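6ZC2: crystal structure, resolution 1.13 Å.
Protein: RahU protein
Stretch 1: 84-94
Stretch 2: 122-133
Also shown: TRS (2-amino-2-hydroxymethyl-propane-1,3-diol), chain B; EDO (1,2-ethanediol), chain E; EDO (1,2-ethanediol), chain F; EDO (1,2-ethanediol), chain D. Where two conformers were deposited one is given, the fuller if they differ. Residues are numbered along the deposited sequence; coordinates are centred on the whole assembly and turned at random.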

# COMPACT_ATOMS: atom_id res chain seq x y z
N LYS A 84 9.76 7.82 11.20
CA LYS A 84 9.27 7.50 9.87
C LYS A 84 10.19 6.50 9.18
O LYS A 84 11.41 6.68 9.14
CB LYS A 84 9.17 8.78 9.02
CG LYS A 84 8.46 8.56 7.69
CD LYS A 84 8.45 9.82 6.84
CE LYS A 84 7.65 9.61 5.57
NZ LYS A 84 7.71 10.80 4.67
N MET A 85 9.59 5.45 8.61
CA MET A 85 10.32 4.47 7.81
C MET A 85 10.29 4.80 6.32
O MET A 85 11.30 4.61 5.63
CB MET A 85 9.74 3.07 8.03
CG MET A 85 9.80 2.60 9.48
SD MET A 85 8.73 1.19 9.80
CE MET A 85 9.17 0.16 8.39
N GLY A 86 9.15 5.27 5.82
CA GLY A 86 9.02 5.60 4.41
C GLY A 86 7.56 5.65 4.00
O GLY A 86 6.65 5.60 4.83
N THR A 87 7.36 5.77 2.68
CA THR A 87 6.04 5.97 2.08
C THR A 87 5.83 5.00 0.93
O THR A 87 6.69 4.90 0.04
CB THR A 87 5.91 7.41 1.55
OG1 THR A 87 6.09 8.34 2.62
CG2 THR A 87 4.55 7.63 0.87
N PHE A 88 4.69 4.31 0.93
CA PHE A 88 4.27 3.48 -0.21
C PHE A 88 3.23 4.25 -1.02
O PHE A 88 2.25 4.75 -0.46
CB PHE A 88 3.68 2.15 0.26
CG PHE A 88 3.40 1.21 -0.88
CD1 PHE A 88 4.39 0.36 -1.37
CD2 PHE A 88 2.17 1.21 -1.51
CE1 PHE A 88 4.14 -0.47 -2.44
CE2 PHE A 88 1.93 0.38 -2.60
CZ PHE A 88 2.91 -0.46 -3.06
N SER A 89 3.43 4.32 -2.35
CA SER A 89 2.54 5.05 -3.24
C SER A 89 2.23 4.20 -4.47
O SER A 89 3.03 3.35 -4.85
CB SER A 89 3.18 6.37 -3.72
OG SER A 89 3.40 7.27 -2.66
N TRP A 90 1.09 4.47 -5.11
CA TRP A 90 0.70 3.72 -6.30
C TRP A 90 -0.20 4.57 -7.20
O TRP A 90 -0.83 5.53 -6.75
CB TRP A 90 -0.04 2.40 -5.96
CG TRP A 90 -1.39 2.66 -5.34
CD1 TRP A 90 -2.59 2.77 -5.99
CD2 TRP A 90 -1.66 2.91 -3.95
NE1 TRP A 90 -3.59 3.06 -5.08
CE2 TRP A 90 -3.04 3.15 -3.83
CE3 TRP A 90 -0.86 2.95 -2.80
CZ2 TRP A 90 -3.64 3.42 -2.61
CZ3 TRP A 90 -1.46 3.22 -1.59
CH2 TRP A 90 -2.84 3.46 -1.50
N ASP A 91 -0.27 4.16 -8.47
CA ASP A 91 -1.15 4.79 -9.45
C ASP A 91 -1.60 3.72 -10.44
O ASP A 91 -0.76 3.13 -11.14
CB ASP A 91 -0.42 5.92 -10.18
CG ASP A 91 -1.28 6.57 -11.24
OD1 ASP A 91 -2.50 6.70 -11.02
OD2 ASP A 91 -0.73 6.96 -12.29
N ASP A 92 -2.91 3.47 -10.50
CA ASP A 92 -3.52 2.46 -11.36
C ASP A 92 -4.62 3.17 -12.16
O ASP A 92 -5.78 3.22 -11.72
CB ASP A 92 -4.10 1.33 -10.50
CG ASP A 92 -4.69 0.18 -11.32
OD1 ASP A 92 -4.78 0.28 -12.56
OD2 ASP A 92 -5.08 -0.83 -10.68
N PRO A 93 -4.28 3.74 -13.32
CA PRO A 93 -5.27 4.52 -14.07
C PRO A 93 -6.31 3.65 -14.76
O PRO A 93 -6.12 2.46 -15.03
CB PRO A 93 -4.43 5.28 -15.11
CG PRO A 93 -3.01 5.17 -14.63
CD PRO A 93 -2.94 3.86 -13.90
N TRP A 94 -7.45 4.29 -15.08
CA TRP A 94 -8.52 3.62 -15.80
C TRP A 94 -8.30 3.65 -17.31
O TRP A 94 -8.57 2.66 -18.00
CB TRP A 94 -9.86 4.28 -15.46
CG TRP A 94 -11.01 3.80 -16.30
CD1 TRP A 94 -11.80 2.70 -16.07
CD2 TRP A 94 -11.51 4.40 -17.51
NE1 TRP A 94 -12.75 2.58 -17.06
CE2 TRP A 94 -12.60 3.61 -17.95
CE3 TRP A 94 -11.15 5.52 -18.26
CZ2 TRP A 94 -13.32 3.91 -19.11
CZ3 TRP A 94 -11.86 5.82 -19.41
CH2 TRP A 94 -12.94 5.01 -19.82
N GLY A 122 -1.34 -4.36 -16.48
CA GLY A 122 -2.67 -4.90 -16.35
C GLY A 122 -3.71 -3.82 -16.11
O GLY A 122 -3.40 -2.68 -15.79
N THR A 123 -4.98 -4.20 -16.31
CA THR A 123 -6.06 -3.34 -15.84
C THR A 123 -5.86 -2.99 -14.36
O THR A 123 -5.99 -1.83 -13.96
CB THR A 123 -7.39 -4.06 -16.05
OG1 THR A 123 -7.58 -4.32 -17.45
CG2 THR A 123 -8.54 -3.20 -15.54
N ASP A 124 -5.49 -3.99 -13.56
CA ASP A 124 -5.20 -3.83 -12.15
C ASP A 124 -3.71 -4.03 -11.88
O ASP A 124 -3.04 -4.79 -12.59
CB ASP A 124 -5.96 -4.90 -11.35
CG ASP A 124 -5.61 -6.31 -11.79
OD1 ASP A 124 -6.05 -6.71 -12.89
OD2 ASP A 124 -4.89 -7.02 -11.06
N ILE A 125 -3.21 -3.35 -10.85
CA ILE A 125 -1.90 -3.69 -10.30
C ILE A 125 -1.94 -5.06 -9.65
O ILE A 125 -1.02 -5.87 -9.80
CB ILE A 125 -1.41 -2.60 -9.32
CG1 ILE A 125 -1.09 -1.30 -10.07
CG2 ILE A 125 -0.20 -3.10 -8.54
CD1 ILE A 125 -0.86 -0.10 -9.15
N GLY A 126 -3.00 -5.33 -8.89
CA GLY A 126 -3.13 -6.61 -8.20
C GLY A 126 -2.35 -6.63 -6.89
O GLY A 126 -2.14 -5.61 -6.24
N GLU A 127 -1.93 -7.84 -6.50
CA GLU A 127 -1.26 -8.04 -5.21
C GLU A 127 0.22 -7.68 -5.30
O GLU A 127 0.95 -8.17 -6.17
CB GLU A 127 -1.39 -9.51 -4.77
CG GLU A 127 -2.82 -9.92 -4.45
CD GLU A 127 -2.95 -11.31 -3.83
OE1 GLU A 127 -1.99 -12.11 -3.92
OE2 GLU A 127 -4.02 -11.61 -3.26
N VAL A 128 0.66 -6.83 -4.37
CA VAL A 128 2.06 -6.45 -4.21
C VAL A 128 2.44 -6.74 -2.76
O VAL A 128 1.71 -6.37 -1.84
CB VAL A 128 2.27 -4.95 -4.50
CG1 VAL A 128 3.70 -4.52 -4.19
CG2 VAL A 128 1.90 -4.62 -5.93
N THR A 129 3.58 -7.40 -2.55
CA THR A 129 4.09 -7.64 -1.21
C THR A 129 5.13 -6.59 -0.85
O THR A 129 6.01 -6.28 -1.66
CB THR A 129 4.68 -9.05 -1.09
OG1 THR A 129 3.67 -10.02 -1.39
CG2 THR A 129 5.21 -9.31 0.32
N LEU A 130 5.02 -6.02 0.35
CA LEU A 130 5.92 -4.98 0.86
C LEU A 130 6.60 -5.53 2.11
O LEU A 130 5.95 -5.69 3.15
CB LEU A 130 5.14 -3.70 1.18
CG LEU A 130 5.92 -2.56 1.84
CD1 LEU A 130 7.05 -2.07 0.94
CD2 LEU A 130 4.98 -1.42 2.20
N THR A 131 7.89 -5.86 2.02
CA THR A 131 8.62 -6.46 3.13
C THR A 131 9.52 -5.41 3.78
O THR A 131 10.42 -4.87 3.14
CB THR A 131 9.43 -7.67 2.64
OG1 THR A 131 8.53 -8.63 2.05
CG2 THR A 131 10.15 -8.33 3.80
N LEU A 132 9.25 -5.13 5.06
CA LEU A 132 9.83 -3.99 5.78
C LEU A 132 10.80 -4.47 6.85
O LEU A 132 10.46 -5.32 7.67
CB LEU A 132 8.72 -3.19 6.46
CG LEU A 132 7.68 -2.55 5.54
CD1 LEU A 132 6.42 -2.15 6.31
CD2 LEU A 132 8.27 -1.34 4.84
N GLY A 133 12.00 -3.86 6.88
CA GLY A 133 12.98 -4.18 7.90
C GLY A 133 13.83 -2.99 8.29
O GLY A 133 13.80 -1.93 7.66
C TRS B . -4.16 0.69 -17.28
C1 TRS B . -5.57 0.67 -17.86
C2 TRS B . -3.52 2.06 -17.46
C3 TRS B . -3.31 -0.37 -17.97
N TRS B . -4.24 0.40 -15.84
O1 TRS B . -6.18 -0.57 -17.59
O2 TRS B . -3.54 2.42 -18.83
O3 TRS B . -2.02 -0.41 -17.38
C1 EDO E . -0.17 -9.09 -9.13
O1 EDO E . 0.91 -9.66 -8.37
C2 EDO E . -1.27 -10.13 -9.34
O2 EDO E . -2.20 -10.13 -8.24
C1 EDO F . 9.99 8.86 2.52
O1 EDO F . 10.22 9.74 3.63
C2 EDO F . 9.29 9.62 1.41
O2 EDO F . 8.10 10.22 1.91
C1 EDO D . -7.08 7.80 -11.69
O1 EDO D . -7.59 6.94 -12.71
C2 EDO D . -5.71 7.28 -11.25
O2 EDO D . -4.73 7.54 -12.27

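The strands 84-92 and 126-133 run nearly antiparallel, at 166°, but their axes come no closer than 9.3 Å. That gap is too wide for backbone hydrogen bonds between them, so side chains fill it. The CA-to-CB bonds of M85, F88 and W90 point toward the second stretch, and those of I125, V128, L130 and L132 point back toward the first. At one end the flexible thioether of M85 bends at chi3 (p) and lays CE against L132 CB, 3.9 Å away. In the middle, the F88 ring, carried across the gap by a t rotamer, nestles against two branched aliphatic side chains: its CD1 lies 4.0 Å from L130 CD2 and its CZ 4.3 Å from V128 CG1. The ring is long enough to touch both neighbours at once, and its apolar surface suits their methyl groups.

Toward the other end the backbones converge, with D92 CA 6.4 Å from I125 CA. Here the long arm of I125 ends in CD1, which sits 4.1 Å from W90 CB, 3.8 Å from D92 CB and 3.8 Å from D91 O. D92 makes the single hydrogen bond across the stretches: its OD2 accepts from I125 N at 3.1 Å, a carboxylate satisfying a backbone amide. Its OD1 lies 2.8 Å from T123 O, but both are acceptors, so no hydrogen bond forms. Beside them, the TRS amine donates to P93 O and G122 O, bridging the stretches.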